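Local coordinates for protein tubulin binding cofactor C (Leishmania major, PDB 5AJ8) that probably acts as a chaperone in tubulin folding, this piece being the C-terminal domain of the cofactor, at residues M91-G101 / W153-S164. The protein carries 1 engineered substitution. Numbering follows the deposited sequence.
Sequences MRFGPYRCWVG and WCVLAREEERAS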
# COMPACT_ATOMS: atom_id res chain seq x y z
N MSE A 91 0.77 -10.21 8.93
CA MSE A 91 0.95 -9.32 7.78
C MSE A 91 1.30 -10.21 6.61
O MSE A 91 2.13 -11.12 6.73
CB MSE A 91 2.03 -8.29 8.00
CG MSE A 91 1.92 -7.48 9.30
SE MSE A 91 0.26 -6.46 9.38
CE MSE A 91 0.82 -5.06 8.13
N ARG A 92 0.65 -9.98 5.47
CA ARG A 92 0.99 -10.72 4.26
C ARG A 92 1.22 -9.74 3.11
O ARG A 92 0.42 -8.81 2.90
CB ARG A 92 -0.14 -11.69 3.88
CG ARG A 92 -0.54 -12.61 5.03
CD ARG A 92 -1.41 -13.76 4.56
NE ARG A 92 -2.62 -13.27 3.92
CZ ARG A 92 -3.52 -14.05 3.32
NH1 ARG A 92 -3.32 -15.35 3.25
NH2 ARG A 92 -4.62 -13.52 2.79
N PHE A 93 2.30 -9.95 2.37
CA PHE A 93 2.74 -9.03 1.32
C PHE A 93 2.68 -9.59 -0.08
O PHE A 93 3.09 -10.71 -0.35
CB PHE A 93 4.16 -8.54 1.59
CG PHE A 93 4.24 -7.57 2.74
CD1 PHE A 93 4.21 -8.03 4.03
CD2 PHE A 93 4.32 -6.21 2.50
CE1 PHE A 93 4.28 -7.14 5.08
CE2 PHE A 93 4.36 -5.31 3.54
CZ PHE A 93 4.34 -5.77 4.84
N GLY A 94 2.16 -8.76 -0.97
CA GLY A 94 2.03 -9.07 -2.38
C GLY A 94 2.41 -7.85 -3.20
O GLY A 94 2.74 -6.79 -2.65
N PRO A 95 2.38 -8.00 -4.53
CA PRO A 95 2.68 -6.92 -5.46
C PRO A 95 1.48 -6.03 -5.82
O PRO A 95 0.32 -6.50 -5.92
CB PRO A 95 3.14 -7.69 -6.69
CG PRO A 95 2.23 -8.89 -6.70
CD PRO A 95 2.11 -9.27 -5.24
N TYR A 96 1.79 -4.77 -6.06
CA TYR A 96 0.81 -3.71 -6.41
C TYR A 96 0.06 -4.02 -7.72
O TYR A 96 -1.09 -3.60 -7.93
CB TYR A 96 1.58 -2.40 -6.54
CG TYR A 96 0.82 -1.12 -6.72
CD1 TYR A 96 -0.10 -0.69 -5.76
CD2 TYR A 96 1.05 -0.30 -7.81
CE1 TYR A 96 -0.76 0.51 -5.89
CE2 TYR A 96 0.39 0.90 -7.96
CZ TYR A 96 -0.51 1.31 -7.00
OH TYR A 96 -1.16 2.51 -7.13
N ARG A 97 0.72 -4.76 -8.60
CA ARG A 97 0.12 -5.16 -9.86
C ARG A 97 -1.20 -5.98 -9.68
O ARG A 97 -1.98 -6.07 -10.61
CB ARG A 97 1.14 -5.93 -10.72
CG ARG A 97 1.58 -7.25 -10.15
CD ARG A 97 2.61 -7.95 -11.03
NE ARG A 97 3.10 -9.16 -10.37
CZ ARG A 97 4.28 -9.29 -9.75
NH1 ARG A 97 5.17 -8.30 -9.71
NH2 ARG A 97 4.60 -10.46 -9.17
N CYS A 98 -1.43 -6.55 -8.48
CA CYS A 98 -2.73 -7.18 -8.18
C CYS A 98 -3.89 -6.20 -8.25
O CYS A 98 -5.04 -6.62 -8.36
CB CYS A 98 -2.72 -7.86 -6.80
SG CYS A 98 -1.53 -9.23 -6.76
N TRP A 99 -3.64 -4.89 -8.13
CA TRP A 99 -4.72 -3.93 -8.37
C TRP A 99 -4.86 -3.71 -9.88
O TRP A 99 -4.39 -2.70 -10.41
CB TRP A 99 -4.52 -2.62 -7.61
CG TRP A 99 -5.67 -1.66 -7.79
CD1 TRP A 99 -6.96 -1.98 -8.16
CD2 TRP A 99 -5.66 -0.26 -7.57
NE1 TRP A 99 -7.74 -0.86 -8.18
CE2 TRP A 99 -6.96 0.21 -7.82
CE3 TRP A 99 -4.67 0.65 -7.19
CZ2 TRP A 99 -7.30 1.56 -7.71
CZ3 TRP A 99 -5.02 1.99 -7.06
CH2 TRP A 99 -6.30 2.42 -7.32
N VAL A 100 -5.51 -4.67 -10.53
CA VAL A 100 -5.76 -4.64 -11.96
C VAL A 100 -6.57 -3.41 -12.32
O VAL A 100 -6.35 -2.80 -13.37
CB VAL A 100 -6.47 -5.92 -12.46
CG1 VAL A 100 -6.74 -5.83 -13.97
CG2 VAL A 100 -5.64 -7.17 -12.17
N GLY A 101 -7.49 -3.01 -11.46
CA GLY A 101 -8.37 -1.85 -11.72
C GLY A 101 -7.70 -0.49 -11.82
O GLY A 101 -8.30 0.45 -12.34
N TRP A 153 5.22 -11.62 9.50
CA TRP A 153 4.91 -11.36 8.11
C TRP A 153 5.32 -12.51 7.19
O TRP A 153 6.14 -13.34 7.53
CB TRP A 153 5.59 -10.06 7.66
CG TRP A 153 7.07 -10.16 7.54
CD1 TRP A 153 7.99 -9.93 8.52
CD2 TRP A 153 7.81 -10.52 6.38
NE1 TRP A 153 9.26 -10.14 8.04
CE2 TRP A 153 9.18 -10.50 6.72
CE3 TRP A 153 7.44 -10.87 5.07
CZ2 TRP A 153 10.19 -10.80 5.82
CZ3 TRP A 153 8.45 -11.14 4.15
CH2 TRP A 153 9.81 -11.10 4.53
N CYS A 154 4.69 -12.57 6.03
CA CYS A 154 5.05 -13.52 5.00
C CYS A 154 4.66 -12.94 3.65
O CYS A 154 4.06 -11.86 3.57
CB CYS A 154 4.38 -14.88 5.25
SG CYS A 154 2.59 -14.88 5.08
N VAL A 155 4.96 -13.69 2.59
CA VAL A 155 4.65 -13.33 1.21
C VAL A 155 3.45 -14.16 0.75
O VAL A 155 3.41 -15.36 0.92
CB VAL A 155 5.88 -13.55 0.31
CG1 VAL A 155 5.58 -13.20 -1.15
CG2 VAL A 155 7.05 -12.72 0.83
N LEU A 156 2.45 -13.49 0.21
CA LEU A 156 1.26 -14.13 -0.31
C LEU A 156 1.61 -15.08 -1.42
O LEU A 156 2.47 -14.79 -2.25
CB LEU A 156 0.31 -13.08 -0.92
CG LEU A 156 -0.43 -12.19 0.08
CD1 LEU A 156 -0.94 -10.93 -0.58
CD2 LEU A 156 -1.59 -12.95 0.70
N ALA A 157 0.95 -16.24 -1.39
CA ALA A 157 1.06 -17.21 -2.44
C ALA A 157 0.22 -16.72 -3.59
O ALA A 157 -0.72 -15.96 -3.39
CB ALA A 157 0.57 -18.58 -1.96
N ARG A 158 0.58 -17.14 -4.81
CA ARG A 158 -0.15 -16.77 -6.03
C ARG A 158 -1.66 -16.87 -5.87
O ARG A 158 -2.37 -15.92 -6.17
CB ARG A 158 0.29 -17.67 -7.20
CG ARG A 158 1.75 -17.53 -7.59
CD ARG A 158 2.16 -18.59 -8.61
NE ARG A 158 3.61 -18.73 -8.63
CZ ARG A 158 4.28 -19.67 -7.98
NH1 ARG A 158 3.64 -20.59 -7.28
NH2 ARG A 158 5.60 -19.69 -8.04
N GLU A 159 -2.14 -18.00 -5.37
CA GLU A 159 -3.59 -18.24 -5.23
C GLU A 159 -4.28 -17.44 -4.13
O GLU A 159 -5.50 -17.40 -4.06
CB GLU A 159 -3.89 -19.73 -5.02
CG GLU A 159 -3.38 -20.33 -3.70
CD GLU A 159 -2.05 -21.07 -3.83
OE1 GLU A 159 -1.34 -20.91 -4.85
OE2 GLU A 159 -1.71 -21.81 -2.88
N GLU A 160 -3.50 -16.86 -3.24
CA GLU A 160 -4.07 -16.01 -2.21
C GLU A 160 -4.06 -14.55 -2.65
O GLU A 160 -4.53 -13.71 -1.92
CB GLU A 160 -3.27 -16.16 -0.90
CG GLU A 160 -3.09 -17.60 -0.43
CD GLU A 160 -2.19 -17.70 0.80
OE1 GLU A 160 -1.06 -17.14 0.80
OE2 GLU A 160 -2.60 -18.38 1.75
N GLU A 161 -3.53 -14.24 -3.82
CA GLU A 161 -3.53 -12.85 -4.27
C GLU A 161 -4.97 -12.42 -4.56
O GLU A 161 -5.72 -13.16 -5.12
CB GLU A 161 -2.60 -12.62 -5.48
CG GLU A 161 -1.12 -12.57 -5.09
CD GLU A 161 -0.15 -12.59 -6.29
OE1 GLU A 161 -0.56 -12.50 -7.46
OE2 GLU A 161 1.06 -12.70 -6.05
N ARG A 162 -5.34 -11.23 -4.11
CA ARG A 162 -6.66 -10.69 -4.42
C ARG A 162 -6.51 -9.67 -5.56
O ARG A 162 -6.07 -8.55 -5.35
CB ARG A 162 -7.25 -10.04 -3.19
CG ARG A 162 -8.62 -9.39 -3.33
CD ARG A 162 -8.87 -8.67 -2.00
NE ARG A 162 -10.18 -8.04 -1.90
CZ ARG A 162 -10.48 -6.80 -2.29
NH1 ARG A 162 -9.58 -6.02 -2.91
NH2 ARG A 162 -11.73 -6.37 -2.09
N ALA A 163 -6.84 -10.12 -6.76
CA ALA A 163 -6.67 -9.33 -7.98
C ALA A 163 -7.89 -8.43 -8.19
O ALA A 163 -8.86 -8.84 -8.80
CB ALA A 163 -6.45 -10.26 -9.17
N SER A 164 -7.87 -7.23 -7.63
CA SER A 164 -9.05 -6.36 -7.61
C SER A 164 -9.23 -5.62 -8.96
O SER A 164 -8.27 -4.99 -9.47
CB SER A 164 -8.95 -5.35 -6.46
OG SER A 164 -10.01 -4.41 -6.47
O HOH W 1 -1.23 -17.28 4.11
O HOH W 2 2.86 -12.42 -8.25
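Strands 91-95 and 153-155 run parallel, their short axes 4.6 Å apart at closest and 29° from alignment, and three backbone hydrogen bonds join them: Cys154 N to Met91 O, Phe93 N to Cys154 O and, at 2.9 Å, Leu156 N to Phe93 O. The last donor stands above the carbonyl plane, where the segment 153-164 is already leaving its strand. On one face of the sheet Arg92 and Leu156 cross at about a right angle. Leu156 CD2 lies 3.3 Å above the guanidinium plane of Arg92, over its centre, and a bend at chi3 (-59°) turns the arginine's head across this methyl. The same guanidinium forms a long salt bridge from NH1 to Glu160 OE2 (3.5 Å), the two planes 64° apart; a water in the guanidinium plane links the same two atoms, while NE pairs with Asp74 of the adjoining strand 73-79. Glu160 is itself steadied by Ala157 N, which gives a nearly straight bond to OE1 on its anti side. The parallel pairing of 91-95 with 153-155 belongs to the beta-helical architecture of the C-CAP/cofactor C-like domain, in which successive strands stack coil upon coil, and strand 153-155 ends one of its sheets within this chain. On the opposite face Phe93 CE1 approaches Trp153 CB at 4.1 Å, the two side chains nearly perpendicular. After the excursion at 157-160, residues 161-164 come back beside Cys98 and Trp99, running the same way. There Cys98 SG meets the Glu161 carboxylate, 3.5 Å from OE1, and Glu161 OE2 rests against Pro95 CD while a water ties it to Arg97 NH2. Farther on, Ser164 O accepts Gly101 N in its carbonyl plane (2.9 Å) and also sits at the indole edge, 3.5 Å from Trp99 CD1; the indole's NE1 is hydrogen-bonded to Thr166 O.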